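Local atomic coordinates of LPXTG cell wall surface protein (Streptococcus gordonii, PDB entry 4IGB), a protein that probably mediates adhesion of the bacterium to host surfaces, with collagen and oral keratinocytes as likely targets, through its N-terminal region. Residues Asn229-Gln233 and Ile243-Ile247; Val311-Phe317 and Ile389-Thr395. All coordinates share one frame. Residues are numbered along the deposited sequence.

Overall arrangement
The two contacts belong to different parts of this N-terminal adhesin region and follow one another along the chain. Interaction 1 (229-233 with 243-247) lies in the Sgo0707 N-terminal domain, at the mouth of a short hairpin on the border of an eight-stranded antiparallel sheet. Interaction 2 (311-317 with 389-395) lies in the N2 domain and is a full strand pair within its beta-sandwich. Their centres are 48 Å apart, with nearest atoms about 31 Å from each other, on opposite sides of the chain's centre. The sodium ion, held by D198, D200 and T248, is near interaction 1: the side chain of A244 is about 9 Å from it.

Interaction 1 (Asn229-Gln233 and Ile243-Ile247); sequences NVLVQ and IATQI
The two segments run antiparallel and meet in register at one pair, V232 with I243, a hydrogen-bonded bridge with CA atoms 5.0 Å apart. V232 N donates to I243 O (3.0 Å) and I243 N to V232 O (2.8 Å). Here strand 232-235, outermost in its sheet within this chain, joins strand 239-243 at the open end of a beta-hairpin; before V232 and after I243 both segments leave strand geometry, V230 (phi/psi -122/8) and T245 (-126/-20) each making a bend. N229 (chi1 t) closes an Asx turn, its OD1 accepting from L231 N at 2.8 Å. V232 (t) and I243 (m) share one face of the sheet, CB to CB 4.3 Å, and V232 CG2 reaches T245 CG2 at 3.7 Å. V230 CG2 lies 3.6 Å from Q246 CG, while the buried L231 (m, t) brings CD2 to 4.2 Å from A244 CA. T245 takes the p rotamer, which carries OG1 to 2.6 Å from V230 O, the acceptor of its hydroxyl proton. A244 also bonds through its backbone to E209, and T245 is followed closely by the sodium ligand T248. The threonine hydroxyl thus prolongs the pairing beyond the last backbone bridge, where main-chain bonding between the segments has already ceased.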
loop_
_atom_site.group_PDB
_atom_site.type_symbol
_atom_site.label_atom_id
_atom_site.label_comp_id
_atom_site.label_asym_id
_atom_site.label_seq_id
_atom_site.Cartn_x
_atom_site.Cartn_y
_atom_site.Cartn_z
ATOM N N ASN B 229 -2.595 -8.805 -19.231
ATOM C CA ASN B 229 -1.450 -7.898 -19.139
ATOM C C ASN B 229 -0.467 -8.031 -20.308
ATOM O O ASN B 229 -0.094 -9.146 -20.678
ATOM C CB ASN B 229 -0.708 -8.124 -17.825
ATOM C CG ASN B 229 0.302 -7.037 -17.551
ATOM O OD1 ASN B 229 1.366 -6.994 -18.163
ATOM N ND2 ASN B 229 -0.044 -6.129 -16.647
ATOM N N VAL B 230 -0.040 -6.896 -20.864
ATOM C CA VAL B 230 0.855 -6.866 -22.016
ATOM C C VAL B 230 2.141 -6.097 -21.740
ATOM O O VAL B 230 2.923 -5.836 -22.656
ATOM C CB VAL B 230 0.196 -6.184 -23.236
ATOM C CG1 VAL B 230 -1.104 -6.895 -23.634
ATOM C CG2 VAL B 230 -0.055 -4.709 -22.945
ATOM N N LEU B 231 2.357 -5.720 -20.484
ATOM C CA LEU B 231 3.568 -4.990 -20.119
ATOM C C LEU B 231 4.756 -5.934 -20.178
ATOM O O LEU B 231 4.630 -7.119 -19.870
ATOM C CB LEU B 231 3.438 -4.412 -18.708
ATOM C CG LEU B 231 2.191 -3.556 -18.474
ATOM C CD1 LEU B 231 2.133 -3.098 -17.033
ATOM C CD2 LEU B 231 2.156 -2.377 -19.437
ATOM N N VAL B 232 5.907 -5.425 -20.591
ATOM C CA VAL B 232 7.113 -6.223 -20.468
ATOM C C VAL B 232 7.629 -6.083 -19.031
ATOM O O VAL B 232 7.776 -4.962 -18.525
ATOM C CB VAL B 232 8.192 -5.785 -21.471
ATOM C CG1 VAL B 232 9.558 -6.326 -21.070
ATOM C CG2 VAL B 232 7.823 -6.242 -22.878
ATOM N N GLN B 233 7.874 -7.210 -18.368
ATOM C CA GLN B 233 8.452 -7.180 -17.034
ATOM C C GLN B 233 9.934 -7.465 -17.144
ATOM O O GLN B 233 10.355 -8.523 -17.603
ATOM C CB GLN B 233 7.793 -8.172 -16.081
ATOM C CG GLN B 233 8.477 -8.181 -14.710
ATOM C CD GLN B 233 7.722 -8.993 -13.681
ATOM O OE1 GLN B 233 6.484 -8.987 -13.649
ATOM N NE2 GLN B 233 8.460 -9.716 -12.841
ATOM N N ILE B 243 7.159 -2.203 -18.440
ATOM C CA ILE B 243 7.391 -1.318 -19.574
ATOM C C ILE B 243 6.249 -1.374 -20.573
ATOM O O ILE B 243 5.787 -2.453 -20.926
ATOM C CB ILE B 243 8.721 -1.661 -20.251
ATOM C CG1 ILE B 243 9.858 -1.558 -19.221
ATOM C CG2 ILE B 243 8.974 -0.734 -21.451
ATOM C CD1 ILE B 243 11.147 -2.246 -19.625
ATOM N N ALA B 244 5.781 -0.202 -20.997
ATOM C CA ALA B 244 4.658 -0.096 -21.926
ATOM C C ALA B 244 4.917 -0.805 -23.249
ATOM O O ALA B 244 6.027 -0.774 -23.776
ATOM C CB ALA B 244 4.315 1.361 -22.186
ATOM N N THR B 245 3.880 -1.435 -23.792
ATOM C CA THR B 245 3.978 -2.032 -25.122
ATOM C C THR B 245 2.892 -1.548 -26.083
ATOM O O THR B 245 3.050 -1.659 -27.297
ATOM C CB THR B 245 3.960 -3.577 -25.082
ATOM O OG1 THR B 245 2.723 -4.031 -24.517
ATOM C CG2 THR B 245 5.120 -4.102 -24.249
ATOM N N GLN B 246 1.795 -1.012 -25.556
ATOM C CA GLN B 246 0.703 -0.593 -26.428
ATOM C C GLN B 246 -0.267 0.368 -25.758
ATOM O O GLN B 246 -0.353 0.432 -24.531
ATOM C CB GLN B 246 -0.059 -1.812 -26.951
ATOM C CG GLN B 246 -0.616 -2.712 -25.854
ATOM C CD GLN B 246 -1.611 -3.736 -26.386
ATOM O OE1 GLN B 246 -1.235 -4.831 -26.827
ATOM N NE2 GLN B 246 -2.891 -3.382 -26.344
ATOM N N ILE B 247 -0.999 1.110 -26.582
ATOM C CA ILE B 247 -2.043 2.004 -26.105
ATOM C C ILE B 247 -3.145 1.205 -25.430
ATOM O O ILE B 247 -3.515 0.132 -25.901
ATOM C CB ILE B 247 -2.651 2.783 -27.269
ATOM C CG1 ILE B 247 -1.544 3.461 -28.069
ATOM C CG2 ILE B 247 -3.637 3.821 -26.761
ATOM C CD1 ILE B 247 -0.892 4.571 -27.313
#

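Interaction 2 (Val311-Phe317 and Ile389-Thr395); sequences VTYKATF and IIITYKT
F317 (chi1 m) lays its ring beside I391, CE2 to CD1 3.7 Å, and its CB is 4.4 Å from I389 CB. The two strands are antiparallel neighbours in the beta-sandwich of the N2 domain, their axes 4.6 Å apart at closest and their directions 168° apart. All fourteen residues are extended, and the register runs from V311-T395 to F317-I389. Hydrogen-bonded pairs are V311-T395, Y313-Y393, A315-I391 and F317-I389, each with two reciprocal N-to-O bonds: Y313 N to Y393 O is 2.9 Å, Y393 N to Y313 O 2.7 Å, and both A315 N to I391 O and I391 N to A315 O 2.8 Å. In the non-hydrogen-bonded pairs CA-H groups point at the same carbonyls, as I390 CA to A315 O (3.2 Å). V311, Y313, A315, F317 and their partners share the buried face, covered by strands 409-417 and 333-338; M335 touches F317, I389 and I391. Y393 (m) passes along the strands, CD2 4.0 Å from Y313 CB and CE2 4.2 Å from A315 CB. The other face carries T312, K314, T316, I390, T392 and K394 and is more open. There T316 CG2 lies unusually close to I390 CD1, at 3.2 Å, T312 CG2 meets T392 CG2 at 3.7 Å, and the extended K314 brings CE to 3.8 Å from I390 CG2. One water bridges the strands, 2.9 Å from T312 OG1 and donating to T395 O at 2.8 Å.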
loop_
_atom_site.group_PDB
_atom_site.type_symbol
_atom_site.label_atom_id
_atom_site.label_comp_id
_atom_site.label_asym_id
_atom_site.label_seq_id
_atom_site.Cartn_x
_atom_site.Cartn_y
_atom_site.Cartn_z
ATOM N N VAL B 311 -11.688 -17.751 32.714
ATOM C CA VAL B 311 -11.950 -16.631 31.829
ATOM C C VAL B 311 -11.903 -17.176 30.406
ATOM O O VAL B 311 -10.968 -17.883 30.021
ATOM C CB VAL B 311 -10.996 -15.422 32.047
ATOM C CG1 VAL B 311 -10.481 -15.377 33.488
ATOM C CG2 VAL B 311 -9.848 -15.455 31.075
ATOM N N THR B 312 -12.949 -16.875 29.646
ATOM C CA THR B 312 -13.148 -17.482 28.346
ATOM C C THR B 312 -13.194 -16.406 27.286
ATOM O O THR B 312 -13.955 -15.448 27.407
ATOM C CB THR B 312 -14.476 -18.264 28.322
ATOM O OG1 THR B 312 -14.488 -19.192 29.408
ATOM C CG2 THR B 312 -14.643 -19.021 27.013
ATOM N N TYR B 313 -12.390 -16.577 26.244
ATOM C CA TYR B 313 -12.319 -15.613 25.163
ATOM C C TYR B 313 -12.985 -16.155 23.904
ATOM O O TYR B 313 -12.688 -17.258 23.465
ATOM C CB TYR B 313 -10.860 -15.255 24.869
ATOM C CG TYR B 313 -10.152 -14.541 26.016
ATOM C CD1 TYR B 313 -10.450 -13.217 26.326
ATOM C CD2 TYR B 313 -9.187 -15.185 26.775
ATOM C CE1 TYR B 313 -9.810 -12.554 27.367
ATOM C CE2 TYR B 313 -8.534 -14.526 27.829
ATOM C CZ TYR B 313 -8.852 -13.214 28.112
ATOM O OH TYR B 313 -8.219 -12.552 29.139
ATOM N N LYS B 314 -13.895 -15.376 23.333
ATOM C CA LYS B 314 -14.515 -15.740 22.071
ATOM C C LYS B 314 -14.062 -14.755 21.019
ATOM O O LYS B 314 -14.280 -13.548 21.146
ATOM C CB LYS B 314 -16.039 -15.711 22.180
ATOM C CG LYS B 314 -16.766 -16.246 20.945
ATOM C CD LYS B 314 -18.289 -16.171 21.139
ATOM C CE LYS B 314 -19.055 -16.638 19.902
ATOM N NZ LYS B 314 -20.524 -16.368 20.015
ATOM N N ALA B 315 -13.423 -15.272 19.982
ATOM C CA ALA B 315 -12.955 -14.420 18.901
ATOM C C ALA B 315 -13.591 -14.813 17.583
ATOM O O ALA B 315 -13.558 -15.978 17.177
ATOM C CB ALA B 315 -11.440 -14.475 18.793
ATOM N N THR B 316 -14.156 -13.825 16.908
ATOM C CA THR B 316 -14.800 -14.050 15.624
ATOM C C THR B 316 -14.007 -13.387 14.513
ATOM O O THR B 316 -13.816 -12.171 14.514
ATOM C CB THR B 316 -16.197 -13.474 15.649
ATOM O OG1 THR B 316 -16.919 -14.080 16.728
ATOM C CG2 THR B 316 -16.908 -13.715 14.317
ATOM N N PHE B 317 -13.538 -14.185 13.564
ATOM C CA PHE B 317 -12.663 -13.656 12.521
ATOM C C PHE B 317 -13.381 -13.610 11.185
ATOM O O PHE B 317 -13.784 -14.643 10.662
ATOM C CB PHE B 317 -11.392 -14.514 12.406
ATOM C CG PHE B 317 -10.609 -14.605 13.692
ATOM C CD1 PHE B 317 -9.592 -13.710 13.961
ATOM C CD2 PHE B 317 -10.899 -15.581 14.630
ATOM C CE1 PHE B 317 -8.873 -13.775 15.155
ATOM C CE2 PHE B 317 -10.179 -15.660 15.824
ATOM C CZ PHE B 317 -9.166 -14.752 16.083
ATOM N N ILE B 389 -14.605 -17.387 11.069
ATOM C CA ILE B 389 -14.027 -18.447 11.882
ATOM C C ILE B 389 -14.121 -17.987 13.320
ATOM O O ILE B 389 -13.790 -16.850 13.619
ATOM C CB ILE B 389 -12.570 -18.705 11.495
ATOM C CG1 ILE B 389 -12.510 -19.119 10.020
ATOM C CG2 ILE B 389 -11.929 -19.720 12.445
ATOM C CD1 ILE B 389 -11.109 -19.312 9.479
ATOM N N ILE B 390 -14.607 -18.860 14.197
ATOM C CA ILE B 390 -14.852 -18.495 15.584
ATOM C C ILE B 390 -13.979 -19.353 16.470
ATOM O O ILE B 390 -14.079 -20.580 16.442
ATOM C CB ILE B 390 -16.307 -18.779 16.003
ATOM C CG1 ILE B 390 -17.292 -18.356 14.912
ATOM C CG2 ILE B 390 -16.627 -18.137 17.335
ATOM C CD1 ILE B 390 -17.194 -16.934 14.541
ATOM N N ILE B 391 -13.131 -18.722 17.274
ATOM C CA ILE B 391 -12.268 -19.490 18.159
ATOM C C ILE B 391 -12.595 -19.158 19.593
ATOM O O ILE B 391 -12.600 -17.987 19.985
ATOM C CB ILE B 391 -10.783 -19.208 17.912
ATOM C CG1 ILE B 391 -10.434 -19.444 16.446
ATOM C CG2 ILE B 391 -9.925 -20.037 18.855
ATOM C CD1 ILE B 391 -9.015 -19.129 16.125
ATOM N N THR B 392 -12.867 -20.194 20.378
ATOM C CA THR B 392 -13.178 -20.000 21.783
ATOM C C THR B 392 -12.051 -20.548 22.657
ATOM O O THR B 392 -11.761 -21.736 22.621
ATOM C CB THR B 392 -14.522 -20.666 22.123
ATOM O OG1 THR B 392 -15.516 -20.151 21.231
ATOM C CG2 THR B 392 -14.928 -20.356 23.551
ATOM N N TYR B 393 -11.416 -19.671 23.431
ATOM C CA TYR B 393 -10.283 -20.055 24.266
ATOM C C TYR B 393 -10.688 -20.140 25.724
ATOM O O TYR B 393 -11.160 -19.159 26.307
ATOM C CB TYR B 393 -9.160 -19.023 24.167
ATOM C CG TYR B 393 -8.715 -18.646 22.764
ATOM C CD1 TYR B 393 -7.617 -19.256 22.175
ATOM C CD2 TYR B 393 -9.361 -17.637 22.053
ATOM C CE1 TYR B 393 -7.182 -18.884 20.917
ATOM C CE2 TYR B 393 -8.928 -17.260 20.785
ATOM C CZ TYR B 393 -7.842 -17.886 20.226
ATOM O OH TYR B 393 -7.403 -17.521 18.970
ATOM N N LYS B 394 -10.493 -21.304 26.321
ATOM C CA LYS B 394 -10.722 -21.465 27.741
ATOM C C LYS B 394 -9.412 -21.247 28.493
ATOM O O LYS B 394 -8.409 -21.901 28.205
ATOM C CB LYS B 394 -11.261 -22.872 28.034
ATOM C CG LYS B 394 -12.681 -23.119 27.541
ATOM C CD LYS B 394 -13.141 -24.537 27.887
ATOM C CE LYS B 394 -14.610 -24.757 27.538
ATOM N NZ LYS B 394 -15.049 -26.161 27.791
ATOM N N THR B 395 -9.421 -20.312 29.438
ATOM C CA THR B 395 -8.288 -20.132 30.342
ATOM C C THR B 395 -8.794 -20.068 31.780
ATOM O O THR B 395 -10.008 -20.028 32.025
ATOM C CB THR B 395 -7.508 -18.828 30.057
ATOM O OG1 THR B 395 -8.287 -17.705 30.476
ATOM C CG2 THR B 395 -7.182 -18.691 28.585
HETATM O O HOH W 1 -12.338 -20.722 30.691
#